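Local coordinates for putative exported protein (Bacteroides fragilis, PDB 3FZX), which is of unknown function but binds calcium ions and has a YmcC-like fold of the LolA/LolB clan, consistent with a role in lipid binding, at residues A[163-168]-A[194-199]; A[54-59]-A[85-90]; A[110-115]-A[151-156]; A[29-34]-A[90-95]. One frame throughout, in Å; residues are numbered along the deposited sequence.

Contact 1: residues A[163-168]-A[194-199]; sequences FYCTKV and GIVRSE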
loop_
_atom_site.group_PDB
_atom_site.type_symbol
_atom_site.label_atom_id
_atom_site.label_comp_id
_atom_site.label_asym_id
_atom_site.label_seq_id
_atom_site.Cartn_x
_atom_site.Cartn_y
_atom_site.Cartn_z
ATOM N N PHE A 163 -15.416 -23.506 -7.380
ATOM C CA PHE A 163 -14.216 -22.880 -7.923
ATOM C C PHE A 163 -12.952 -23.643 -7.498
ATOM O O PHE A 163 -12.814 -24.046 -6.342
ATOM C CB PHE A 163 -14.161 -21.428 -7.463
ATOM C CG PHE A 163 -15.353 -20.638 -7.887
ATOM C CD1 PHE A 163 -15.476 -20.197 -9.206
ATOM C CD2 PHE A 163 -16.378 -20.363 -6.994
ATOM C CE1 PHE A 163 -16.615 -19.486 -9.625
ATOM C CE2 PHE A 163 -17.520 -19.662 -7.406
ATOM C CZ PHE A 163 -17.632 -19.213 -8.709
ATOM N N TYR A 164 -12.043 -23.858 -8.442
ATOM C CA TYR A 164 -10.747 -24.468 -8.155
ATOM C C TYR A 164 -9.896 -23.378 -7.541
ATOM O O TYR A 164 -9.718 -22.312 -8.141
ATOM C CB TYR A 164 -10.096 -25.048 -9.428
ATOM C CG TYR A 164 -8.987 -26.032 -9.119
ATOM C CD1 TYR A 164 -9.285 -27.261 -8.541
ATOM C CD2 TYR A 164 -7.657 -25.739 -9.387
ATOM C CE1 TYR A 164 -8.297 -28.184 -8.232
ATOM C CE2 TYR A 164 -6.636 -26.678 -9.090
ATOM C CZ TYR A 164 -6.985 -27.898 -8.513
ATOM O OH TYR A 164 -6.043 -28.848 -8.196
ATOM N N CYS A 165 -9.409 -23.634 -6.329
ATOM C CA CYS A 165 -8.721 -22.645 -5.522
ATOM C C CYS A 165 -7.357 -23.085 -5.032
ATOM O O CYS A 165 -7.070 -24.288 -4.949
ATOM C CB CYS A 165 -9.530 -22.393 -4.249
ATOM S SG CYS A 165 -11.026 -21.547 -4.557
ATOM N N THR A 166 -6.555 -22.088 -4.666
ATOM C CA THR A 166 -5.339 -22.311 -3.893
ATOM C C THR A 166 -5.674 -22.087 -2.417
ATOM O O THR A 166 -6.285 -21.076 -2.075
ATOM C CB THR A 166 -4.219 -21.343 -4.323
ATOM O OG1 THR A 166 -3.780 -21.730 -5.622
ATOM C CG2 THR A 166 -3.031 -21.379 -3.333
ATOM N N LYS A 167 -5.285 -23.046 -1.575
ATOM C CA LYS A 167 -5.493 -22.987 -0.127
ATOM C C LYS A 167 -4.201 -22.620 0.567
ATOM O O LYS A 167 -3.170 -23.245 0.346
ATOM C CB LYS A 167 -5.959 -24.327 0.422
ATOM C CG LYS A 167 -6.267 -24.312 1.935
ATOM C CD LYS A 167 -6.736 -25.662 2.415
ATOM C CE LYS A 167 -6.887 -25.714 3.924
ATOM N NZ LYS A 167 -7.596 -27.000 4.337
ATOM N N VAL A 168 -4.287 -21.608 1.414
ATOM C CA VAL A 168 -3.179 -21.054 2.143
ATOM C C VAL A 168 -3.496 -21.091 3.645
ATOM O O VAL A 168 -4.654 -20.983 4.039
ATOM C CB VAL A 168 -2.948 -19.599 1.662
ATOM C CG1 VAL A 168 -1.963 -18.877 2.547
ATOM C CG2 VAL A 168 -2.426 -19.617 0.244
ATOM N N GLY A 194 -10.664 -13.679 -6.403
ATOM C CA GLY A 194 -9.974 -13.364 -5.155
ATOM C C GLY A 194 -10.336 -14.424 -4.143
ATOM O O GLY A 194 -10.406 -15.621 -4.478
ATOM N N ILE A 195 -10.635 -13.991 -2.925
ATOM C CA ILE A 195 -10.948 -14.898 -1.820
ATOM C C ILE A 195 -12.334 -15.524 -2.003
ATOM O O ILE A 195 -13.362 -14.826 -2.069
ATOM C CB ILE A 195 -10.917 -14.167 -0.422
ATOM C CG1 ILE A 195 -9.594 -13.396 -0.197
ATOM C CG2 ILE A 195 -11.226 -15.156 0.713
ATOM C CD1 ILE A 195 -8.343 -14.167 -0.502
ATOM N N VAL A 196 -12.345 -16.842 -2.077
ATOM C CA VAL A 196 -13.572 -17.622 -2.221
ATOM C C VAL A 196 -14.081 -18.052 -0.844
ATOM O O VAL A 196 -15.288 -18.129 -0.616
ATOM C CB VAL A 196 -13.305 -18.841 -3.137
ATOM C CG1 VAL A 196 -14.438 -19.829 -3.134
ATOM C CG2 VAL A 196 -13.043 -18.333 -4.567
ATOM N N ARG A 197 -13.150 -18.346 0.064
ATOM C CA ARG A 197 -13.493 -18.801 1.389
ATOM C C ARG A 197 -12.357 -18.467 2.331
ATOM O O ARG A 197 -11.198 -18.431 1.907
ATOM C CB ARG A 197 -13.734 -20.308 1.355
ATOM C CG ARG A 197 -14.084 -20.922 2.720
ATOM C CD ARG A 197 -14.200 -22.462 2.660
ATOM N NE ARG A 197 -14.531 -22.969 3.991
ATOM C CZ ARG A 197 -15.764 -23.046 4.510
ATOM N NH1 ARG A 197 -16.848 -22.702 3.820
ATOM N NH2 ARG A 197 -15.923 -23.474 5.752
ATOM N N SER A 198 -12.687 -18.187 3.585
ATOM C CA SER A 198 -11.685 -18.034 4.628
ATOM C C SER A 198 -12.249 -18.511 5.947
ATOM O O SER A 198 -13.475 -18.532 6.140
ATOM C CB SER A 198 -11.229 -16.588 4.779
ATOM O OG SER A 198 -12.224 -15.834 5.441
ATOM N N GLU A 199 -11.352 -18.887 6.857
ATOM C CA GLU A 199 -11.722 -19.367 8.183
ATOM C C GLU A 199 -10.713 -18.851 9.183
ATOM O O GLU A 199 -9.519 -18.863 8.892
ATOM C CB GLU A 199 -11.697 -20.890 8.226
ATOM C CG GLU A 199 -12.738 -21.568 7.367
ATOM C CD GLU A 199 -12.535 -23.073 7.284
ATOM O OE1 GLU A 199 -11.617 -23.614 7.935
ATOM O OE2 GLU A 199 -13.291 -23.707 6.550
#

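Contact 2: residues A[54-59]-A[85-90]; sequences YTFADA and VATFPT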
loop_
_atom_site.group_PDB
_atom_site.type_symbol
_atom_site.label_atom_id
_atom_site.label_comp_id
_atom_site.label_asym_id
_atom_site.label_seq_id
_atom_site.Cartn_x
_atom_site.Cartn_y
_atom_site.Cartn_z
ATOM N N TYR A 54 -15.364 -0.857 -2.232
ATOM C CA TYR A 54 -15.858 -1.849 -1.277
ATOM C C TYR A 54 -16.876 -1.216 -0.360
ATOM O O TYR A 54 -16.804 -0.012 -0.086
ATOM C CB TYR A 54 -14.744 -2.484 -0.446
ATOM C CG TYR A 54 -13.975 -1.550 0.466
ATOM C CD1 TYR A 54 -14.451 -1.226 1.746
ATOM C CD2 TYR A 54 -12.753 -1.021 0.070
ATOM C CE1 TYR A 54 -13.736 -0.371 2.593
ATOM C CE2 TYR A 54 -12.032 -0.167 0.910
ATOM C CZ TYR A 54 -12.530 0.148 2.165
ATOM O OH TYR A 54 -11.800 0.965 2.983
ATOM N N THR A 55 -17.830 -2.049 0.067
ATOM C CA THR A 55 -18.784 -1.750 1.115
ATOM C C THR A 55 -18.844 -2.937 2.087
ATOM O O THR A 55 -18.865 -4.100 1.678
ATOM C CB THR A 55 -20.150 -1.488 0.560
ATOM O OG1 THR A 55 -20.072 -0.335 -0.268
ATOM C CG2 THR A 55 -21.136 -1.199 1.660
ATOM N N PHE A 56 -18.776 -2.608 3.371
ATOM C CA PHE A 56 -18.922 -3.538 4.473
ATOM C C PHE A 56 -20.256 -3.156 5.089
ATOM O O PHE A 56 -20.469 -2.007 5.439
ATOM C CB PHE A 56 -17.838 -3.332 5.544
ATOM C CG PHE A 56 -16.510 -3.955 5.236
ATOM C CD1 PHE A 56 -16.267 -5.296 5.543
ATOM C CD2 PHE A 56 -15.476 -3.201 4.699
ATOM C CE1 PHE A 56 -15.014 -5.891 5.268
ATOM C CE2 PHE A 56 -14.236 -3.788 4.412
ATOM C CZ PHE A 56 -14.000 -5.129 4.712
ATOM N N ALA A 57 -21.164 -4.108 5.184
ATOM C CA ALA A 57 -22.441 -3.886 5.854
ATOM C C ALA A 57 -22.667 -4.960 6.902
ATOM O O ALA A 57 -21.966 -5.965 6.940
ATOM C CB ALA A 57 -23.579 -3.871 4.846
ATOM N N ASP A 58 -23.637 -4.722 7.775
ATOM C CA ASP A 58 -24.037 -5.724 8.762
ATOM C C ASP A 58 -25.065 -6.659 8.113
ATOM O O ASP A 58 -25.423 -6.465 6.947
ATOM C CB ASP A 58 -24.593 -5.063 10.051
ATOM C CG ASP A 58 -25.891 -4.252 9.822
ATOM O OD1 ASP A 58 -26.600 -4.434 8.795
ATOM O OD2 ASP A 58 -26.201 -3.411 10.700
ATOM N N ALA A 59 -25.554 -7.641 8.877
ATOM C CA ALA A 59 -26.497 -8.646 8.378
ATOM C C ALA A 59 -27.807 -8.033 7.908
ATOM O O ALA A 59 -28.454 -8.598 7.051
ATOM C CB ALA A 59 -26.760 -9.745 9.427
ATOM N N VAL A 85 -8.724 -9.208 5.148
ATOM C CA VAL A 85 -8.433 -9.484 6.561
ATOM C C VAL A 85 -9.302 -8.580 7.468
ATOM O O VAL A 85 -9.433 -8.861 8.641
ATOM C CB VAL A 85 -6.907 -9.364 6.937
ATOM C CG1 VAL A 85 -6.015 -9.937 5.837
ATOM C CG2 VAL A 85 -6.519 -7.935 7.239
ATOM N N ALA A 86 -9.886 -7.501 6.924
ATOM C CA ALA A 86 -10.904 -6.721 7.660
ATOM C C ALA A 86 -12.202 -7.514 7.918
ATOM O O ALA A 86 -13.042 -7.063 8.706
ATOM C CB ALA A 86 -11.232 -5.387 6.958
ATOM N N THR A 87 -12.367 -8.685 7.301
ATOM C CA THR A 87 -13.510 -9.529 7.633
ATOM C C THR A 87 -13.315 -10.255 8.959
ATOM O O THR A 87 -14.185 -10.999 9.367
ATOM C CB THR A 87 -13.894 -10.550 6.536
ATOM O OG1 THR A 87 -12.995 -11.657 6.558
ATOM C CG2 THR A 87 -13.905 -9.914 5.167
ATOM N N PHE A 88 -12.200 -10.041 9.654
ATOM C CA PHE A 88 -12.042 -10.611 11.002
ATOM C C PHE A 88 -13.054 -9.907 11.922
ATOM O O PHE A 88 -13.313 -8.726 11.745
ATOM C CB PHE A 88 -10.613 -10.417 11.499
ATOM C CG PHE A 88 -9.558 -11.218 10.730
ATOM C CD1 PHE A 88 -9.869 -11.977 9.587
ATOM C CD2 PHE A 88 -8.220 -11.166 11.137
ATOM C CE1 PHE A 88 -8.880 -12.688 8.901
ATOM C CE2 PHE A 88 -7.220 -11.876 10.447
ATOM C CZ PHE A 88 -7.555 -12.627 9.325
ATOM N N PRO A 89 -13.665 -10.628 12.879
ATOM C CA PRO A 89 -14.702 -10.010 13.717
ATOM C C PRO A 89 -14.307 -8.726 14.475
ATOM O O PRO A 89 -15.119 -7.793 14.580
ATOM C CB PRO A 89 -15.037 -11.126 14.715
ATOM C CG PRO A 89 -14.773 -12.365 13.979
ATOM C CD PRO A 89 -13.578 -12.083 13.117
ATOM N N THR A 90 -13.084 -8.691 14.998
ATOM C CA THR A 90 -12.566 -7.503 15.706
ATOM C C THR A 90 -12.633 -6.306 14.787
ATOM O O THR A 90 -13.043 -5.238 15.193
ATOM C CB THR A 90 -11.104 -7.719 16.224
ATOM O OG1 THR A 90 -11.096 -8.830 17.122
ATOM C CG2 THR A 90 -10.556 -6.491 16.953
#

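Contact 3: residues A[110-115]-A[151-156]; sequences DAFSNP and VTTETV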
loop_
_atom_site.group_PDB
_atom_site.type_symbol
_atom_site.label_atom_id
_atom_site.label_comp_id
_atom_site.label_asym_id
_atom_site.label_seq_id
_atom_site.Cartn_x
_atom_site.Cartn_y
_atom_site.Cartn_z
ATOM N N ASP A 110 0.829 -17.593 -7.871
ATOM C CA ASP A 110 0.092 -18.358 -8.850
ATOM C C ASP A 110 0.572 -19.806 -8.787
ATOM O O ASP A 110 1.504 -20.195 -9.494
ATOM C CB ASP A 110 0.350 -17.740 -10.226
ATOM C CG ASP A 110 -0.386 -18.432 -11.337
ATOM O OD1 ASP A 110 -1.098 -19.436 -11.077
ATOM O OD2 ASP A 110 -0.252 -17.932 -12.473
ATOM N N ALA A 111 -0.054 -20.582 -7.910
ATOM C CA ALA A 111 0.232 -22.016 -7.743
ATOM C C ALA A 111 -0.060 -22.767 -9.026
ATOM O O ALA A 111 0.671 -23.686 -9.418
ATOM C CB ALA A 111 -0.619 -22.595 -6.620
ATOM N N PHE A 112 -1.126 -22.320 -9.682
ATOM C CA PHE A 112 -1.697 -22.967 -10.863
ATOM C C PHE A 112 -0.741 -22.957 -12.037
ATOM O O PHE A 112 -0.817 -23.848 -12.864
ATOM C CB PHE A 112 -3.036 -22.314 -11.276
ATOM C CG PHE A 112 -4.030 -22.103 -10.129
ATOM C CD1 PHE A 112 -4.779 -23.165 -9.619
ATOM C CD2 PHE A 112 -4.244 -20.817 -9.593
ATOM C CE1 PHE A 112 -5.723 -22.957 -8.564
ATOM C CE2 PHE A 112 -5.195 -20.606 -8.535
ATOM C CZ PHE A 112 -5.930 -21.681 -8.035
ATOM N N SER A 113 0.138 -21.959 -12.126
ATOM C CA SER A 113 1.169 -21.955 -13.155
ATOM C C SER A 113 2.511 -22.350 -12.552
ATOM O O SER A 113 3.223 -23.118 -13.162
ATOM C CB SER A 113 1.257 -20.607 -13.876
ATOM O OG SER A 113 2.240 -19.746 -13.321
ATOM N N ASN A 114 2.860 -21.822 -11.375
ATOM C CA ASN A 114 4.111 -22.171 -10.660
ATOM C C ASN A 114 3.835 -23.059 -9.452
ATOM O O ASN A 114 3.606 -22.548 -8.359
ATOM C CB ASN A 114 4.810 -20.908 -10.200
ATOM C CG ASN A 114 4.951 -19.925 -11.308
ATOM O OD1 ASN A 114 4.746 -20.277 -12.478
ATOM N ND2 ASN A 114 5.277 -18.676 -10.967
ATOM N N PRO A 115 3.890 -24.390 -9.639
ATOM C CA PRO A 115 3.479 -25.318 -8.598
ATOM C C PRO A 115 4.338 -25.240 -7.351
ATOM O O PRO A 115 5.553 -24.986 -7.410
ATOM C CB PRO A 115 3.631 -26.685 -9.264
ATOM C CG PRO A 115 4.752 -26.497 -10.192
ATOM C CD PRO A 115 4.593 -25.097 -10.727
ATOM N N VAL A 151 -0.940 -24.869 1.174
ATOM C CA VAL A 151 -1.487 -26.134 1.682
ATOM C C VAL A 151 -1.777 -27.097 0.518
ATOM O O VAL A 151 -1.219 -28.190 0.440
ATOM C CB VAL A 151 -2.770 -25.893 2.506
ATOM C CG1 VAL A 151 -3.371 -27.233 2.958
ATOM C CG2 VAL A 151 -2.467 -24.967 3.714
ATOM N N THR A 152 -2.637 -26.666 -0.387
ATOM C CA THR A 152 -3.036 -27.468 -1.516
ATOM C C THR A 152 -3.808 -26.617 -2.539
ATOM O O THR A 152 -4.043 -25.394 -2.332
ATOM C CB THR A 152 -3.933 -28.655 -1.060
ATOM O OG1 THR A 152 -4.096 -29.561 -2.151
ATOM C CG2 THR A 152 -5.336 -28.190 -0.588
ATOM N N THR A 153 -4.183 -27.259 -3.647
ATOM C CA THR A 153 -5.192 -26.689 -4.548
ATOM C C THR A 153 -6.345 -27.674 -4.570
ATOM O O THR A 153 -6.127 -28.882 -4.517
ATOM C CB THR A 153 -4.677 -26.390 -5.953
ATOM O OG1 THR A 153 -4.290 -27.607 -6.604
ATOM C CG2 THR A 153 -3.479 -25.415 -5.889
ATOM N N GLU A 154 -7.575 -27.163 -4.587
ATOM C CA GLU A 154 -8.743 -28.026 -4.525
ATOM C C GLU A 154 -9.977 -27.221 -4.898
ATOM O O GLU A 154 -9.949 -25.989 -4.843
ATOM C CB GLU A 154 -8.904 -28.614 -3.115
ATOM C CG GLU A 154 -9.148 -27.549 -2.029
ATOM C CD GLU A 154 -9.192 -28.088 -0.600
ATOM O OE1 GLU A 154 -9.086 -29.306 -0.377
ATOM O OE2 GLU A 154 -9.342 -27.263 0.321
ATOM N N THR A 155 -11.048 -27.930 -5.273
ATOM C CA THR A 155 -12.345 -27.309 -5.542
ATOM C C THR A 155 -13.048 -26.972 -4.227
ATOM O O THR A 155 -12.975 -27.740 -3.261
ATOM C CB THR A 155 -13.234 -28.208 -6.417
ATOM O OG1 THR A 155 -12.644 -28.267 -7.714
ATOM C CG2 THR A 155 -14.650 -27.659 -6.570
ATOM N N VAL A 156 -13.656 -25.784 -4.188
ATOM C CA VAL A 156 -14.412 -25.303 -3.041
ATOM C C VAL A 156 -15.817 -25.000 -3.547
ATOM O O VAL A 156 -15.974 -24.319 -4.550
ATOM C CB VAL A 156 -13.811 -24.005 -2.441
ATOM C CG1 VAL A 156 -14.649 -23.551 -1.257
ATOM C CG2 VAL A 156 -12.327 -24.214 -2.006
#

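Contact 4: residues A[29-34]-A[90-95]; sequences KLTNIL and TALNMM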
loop_
_atom_site.group_PDB
_atom_site.type_symbol
_atom_site.label_atom_id
_atom_site.label_comp_id
_atom_site.label_asym_id
_atom_site.label_seq_id
_atom_site.Cartn_x
_atom_site.Cartn_y
_atom_site.Cartn_z
ATOM N N LYS A 29 -24.074 -18.109 11.980
ATOM C CA LYS A 29 -24.929 -16.934 11.885
ATOM C C LYS A 29 -24.250 -15.865 11.044
ATOM O O LYS A 29 -23.072 -15.579 11.242
ATOM C CB LYS A 29 -25.247 -16.369 13.264
ATOM C CG LYS A 29 -26.180 -15.163 13.198
ATOM C CD LYS A 29 -26.712 -14.817 14.538
ATOM C CE LYS A 29 -27.724 -13.700 14.433
ATOM N NZ LYS A 29 -28.371 -13.502 15.753
ATOM N N LEU A 30 -25.017 -15.273 10.129
ATOM C CA LEU A 30 -24.547 -14.185 9.283
ATOM C C LEU A 30 -24.365 -12.899 10.103
ATOM O O LEU A 30 -25.334 -12.427 10.699
ATOM C CB LEU A 30 -25.546 -13.918 8.149
ATOM C CG LEU A 30 -25.220 -12.813 7.128
ATOM C CD1 LEU A 30 -23.958 -13.092 6.334
ATOM C CD2 LEU A 30 -26.375 -12.655 6.188
ATOM N N THR A 31 -23.138 -12.360 10.113
ATOM C CA THR A 31 -22.809 -11.090 10.787
ATOM C C THR A 31 -22.630 -9.930 9.807
ATOM O O THR A 31 -23.067 -8.814 10.065
ATOM C CB THR A 31 -21.510 -11.213 11.674
ATOM O OG1 THR A 31 -20.349 -11.478 10.862
ATOM C CG2 THR A 31 -21.652 -12.338 12.688
ATOM N N ASN A 32 -21.993 -10.175 8.665
ATOM C CA ASN A 32 -21.686 -9.078 7.744
ATOM C C ASN A 32 -21.676 -9.506 6.308
ATOM O O ASN A 32 -21.508 -10.689 5.999
ATOM C CB ASN A 32 -20.313 -8.447 8.072
ATOM C CG ASN A 32 -20.250 -7.866 9.475
ATOM O OD1 ASN A 32 -19.991 -8.582 10.436
ATOM N ND2 ASN A 32 -20.513 -6.582 9.598
ATOM N N ILE A 33 -21.837 -8.518 5.434
ATOM C CA ILE A 33 -21.811 -8.734 3.992
ATOM C C ILE A 33 -20.803 -7.773 3.395
ATOM O O ILE A 33 -20.887 -6.571 3.669
ATOM C CB ILE A 33 -23.173 -8.453 3.359
ATOM C CG1 ILE A 33 -24.264 -9.299 4.040
ATOM C CG2 ILE A 33 -23.107 -8.683 1.832
ATOM C CD1 ILE A 33 -25.667 -8.869 3.676
ATOM N N LEU A 34 -19.847 -8.303 2.616
ATOM C CA LEU A 34 -18.836 -7.486 1.943
ATOM C C LEU A 34 -19.110 -7.505 0.434
ATOM O O LEU A 34 -19.278 -8.580 -0.171
ATOM C CB LEU A 34 -17.428 -8.022 2.225
ATOM C CG LEU A 34 -16.252 -7.329 1.493
ATOM C CD1 LEU A 34 -16.168 -5.789 1.800
ATOM C CD2 LEU A 34 -14.903 -8.034 1.785
ATOM N N THR A 90 -13.084 -8.691 14.998
ATOM C CA THR A 90 -12.566 -7.503 15.706
ATOM C C THR A 90 -12.633 -6.306 14.787
ATOM O O THR A 90 -13.043 -5.238 15.193
ATOM C CB THR A 90 -11.104 -7.719 16.224
ATOM O OG1 THR A 90 -11.096 -8.830 17.122
ATOM C CG2 THR A 90 -10.556 -6.491 16.953
ATOM N N ALA A 91 -12.298 -6.518 13.524
ATOM C CA ALA A 91 -12.331 -5.460 12.533
ATOM C C ALA A 91 -13.766 -5.043 12.223
ATOM O O ALA A 91 -14.131 -3.856 12.320
ATOM C CB ALA A 91 -11.624 -5.922 11.286
ATOM N N LEU A 92 -14.590 -6.032 11.877
ATOM C CA LEU A 92 -15.973 -5.775 11.496
ATOM C C LEU A 92 -16.699 -5.010 12.588
ATOM O O LEU A 92 -17.392 -4.032 12.314
ATOM C CB LEU A 92 -16.708 -7.090 11.190
ATOM C CG LEU A 92 -16.203 -7.807 9.941
ATOM C CD1 LEU A 92 -16.788 -9.233 9.850
ATOM C CD2 LEU A 92 -16.527 -6.909 8.714
ATOM N N ASN A 93 -16.490 -5.449 13.822
ATOM C CA ASN A 93 -17.164 -4.880 14.984
ATOM C C ASN A 93 -16.705 -3.495 15.414
ATOM O O ASN A 93 -17.381 -2.877 16.205
ATOM C CB ASN A 93 -17.083 -5.854 16.169
ATOM C CG ASN A 93 -17.931 -7.119 15.946
ATOM O OD1 ASN A 93 -18.672 -7.202 14.983
ATOM N ND2 ASN A 93 -17.813 -8.094 16.831
HETATM N N MSE A 94 -15.590 -2.985 14.911
HETATM C CA MSE A 94 -15.185 -1.635 15.298
HETATM C C MSE A 94 -15.421 -0.615 14.192
HETATM O O MSE A 94 -15.183 0.578 14.402
HETATM C CB MSE A 94 -13.757 -1.600 15.866
HETATM C CG MSE A 94 -12.651 -2.260 15.068
HETATM SE SE MSE A 94 -12.070 -1.188 13.567
HETATM C CE MSE A 94 -10.922 0.176 14.510
HETATM N N MSE A 95 -15.936 -1.059 13.040
HETATM C CA MSE A 95 -16.080 -0.173 11.876
HETATM C C MSE A 95 -17.277 0.755 11.932
HETATM O O MSE A 95 -18.359 0.372 12.361
HETATM C CB MSE A 95 -16.211 -0.964 10.587
HETATM C CG MSE A 95 -14.909 -1.359 9.890
HETATM SE SE MSE A 95 -15.424 -2.723 8.558
HETATM C CE MSE A 95 -13.604 -3.440 8.361
#

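Contact 1: residues A[163-168]-A[194-199]
V196 meets C165 and F163 with its branched side chain, and CB and both methyls of V196 pack against the sulfur of C165. V196 CB lies 3.8 Å from C165 SG, so the contact begins at the branch point. From there the two methyls diverge. CG2 of V196 stays beside the backbone N, anti to the carbonyl carbon, and reaches C165 SG at 3.8 Å. CG1 of V196 is anti to the backbone N (chi1 169°); it keeps a looser 4.1 Å to the same SG and also approaches F163 CD2 obliquely, at 4.4 Å. C165 in turn places SG beside its own backbone N (chi1 -70°). No hydrogen bond crosses between 163-168 and 194-199, and the contact is apolar and largely buried. Polar groups gather instead one step along 194-199. There R197 grips E199 side-on, with NE 2.9 Å and NH2 2.8 Å from the single oxygen OE2 of E199. The two donors come from opposite faces of the carboxylate plane, on its anti side, while OE2 stays within 6° of the guanidinium plane. Two bonds to one oxygen should restrict the rotation of the guanidinium; both residues are partly exposed. The chain turns a corner at V196, where V196 and R197 both face W188 in a classic beta bulge. In the antiparallel barrel, strand 180-190 runs between strands 161-175 and 194-202, so the contact bridges next-but-one strands; T158 also touches V196, and L213 and I216 of strand 207-217 pack on F163.

Contact 2: residues A[54-59]-A[85-90]
The ring of F56 meets two methyls, one at its edge and one obliquely. T87 CG2 stands at the edge, near the ring plane, 4.2 Å from F56 CE1. Y54 CE1, from the same strand, also lies at the ring's edge and in its plane. The methyl of A86 comes in obliquely and nearer, with CB 3.6 Å from F56 CZ at the end of the ring. A second flat group, the F88 ring, has V85 O over one face, 3.1 Å above the plane and offset toward the rim; the same carbonyl accepts the backbone N of F88 at 3.2 Å. F56 sends its ring across because CG is anti to the carbonyl carbon (chi1 -81°), and its bond from the backbone already points to 85-90. A86 likewise points at the strand and meets the ring with its methyl directly. T87 divides its two branches: with chi1 at 78°, CG2 goes to the aromatic edge while OG1 turns off to hydrogen-bond the carbonyl O of D84. The residues 85-87 form the end of a 3-10 segment, and F88 follows at the N-cap position of helix 89-94, so the ring of F56 meets the chain just before that helix begins. Around the same ring, L34 of strand 30-44 and selenomethionine M95 supply further apolar surface. No hydrogen bond joins 54-59 to 85-90. Van der Waals packing of an aromatic ring against two methyls holds this buried contact, while the one hydroxyl beside it is satisfied within its own turn.

Contact 3: residues A[110-115]-A[151-156]
The long loop between strands 99-107 and 127-133 lays A111 and F112 against T153 of strand 136-158. One atom of the strand does all the meeting: T153 CG2, which is 4.1 Å from A111 CB and 4.3 Å from F112 CE1, the latter approached obliquely. The methyl faces the loop because it is anti to the carbonyl carbon of T153. That leaves the hydroxyl (chi1 64°) between the backbone N and the carbonyl carbon, where OG1 hydrogen-bonds Y164 OH on the next strand. The loop is shaped by an Asx motif. D110 OD1 accepts the backbone N of S113 at 3.0 Å, from above the carboxylate plane and with a bent N-H...O angle of 140°. D110 O adds a 2.8 Å bond from the backbone N of N114, so both ends of D110 hold the turn that presents A111 and F112. T166 of strand 161-175 touches A111, F112 and T153 alike, and F10 and P191 lie against the F112 ring. In the strand, V151 and T152 both face K167 as a classic beta bulge. The same loop later carries the calcium ligands G119, D121 and D122; G119 is about 12 Å from the side chain of A111. The arrangement is that of a connecting loop, turned by an Asx motif, resting through a methyl and a phenyl ring on two neighbouring antiparallel strands of the barrel.

Contact 4: residues A[29-34]-A[90-95]
N32 and L92 lie side by side and point opposite ways, so the amide of one lies alongside the branched end of the other. The closest approach is the amide oxygen on a methyl: N32 OD1 to L92 CD1 at 3.3 Å. The amide carbon CG of N32 sits near both methyls, 3.7 Å from L92 CD1 and 3.9 Å from L92 CD2. Because the side chains run antiparallel, the base of each meets the end of the other: N32 CB is 4.0 Å from L92 CD1, while L92 CB is 3.7 Å from N32 OD1. Both residues place CG beside the backbone N (chi1 -60° in N32, -67° in L92), which aims each side chain across the contact. ND2 of N32 donates to the carbonyl O of A57 on the next strand. On its own strand T31 OG1 is 2.9 Å from N32 OD1, but that bond is not settled, since the hydroxyl proton may go to OD1 or, weakly, to C23 O. ND2 of this buried asparagine is thus satisfied by A57, and the leucine supplies apolar contact alone. T31 adds a grazing touch on L92. T31 and N32 both face C23, a classic beta bulge between strands 18-25 and 30-44. Helix 89-94 therefore rests by L92 on strand 30-44 and also on F56 of adjoining strand 47-58, while L64 of strand 63-74 packs on N32.

Contacts 2 and 4 belong together: their centres are about 4 Å apart, they share T90 near the start of helix 89-94, and they set the region of that helix and its preceding turn against neighbouring strands 47-58 and 30-44. Both are buried, but contact 2 pairs an aromatic ring with methyls, whereas contact 4 lays a hydrogen-bonded amide against leucine. Contacts 1 and 3 meet through neighbouring strands 161-175 and 136-158, where K167 N lies 2.8 Å from T152 O. Contact 1 is buried and apolar, a valine against a cysteine sulfur and a ring; contact 3 is more peripheral and only partly buried. Contacts 2 and 3 lie on opposite sides of the chain's centre, about 26 Å between centres.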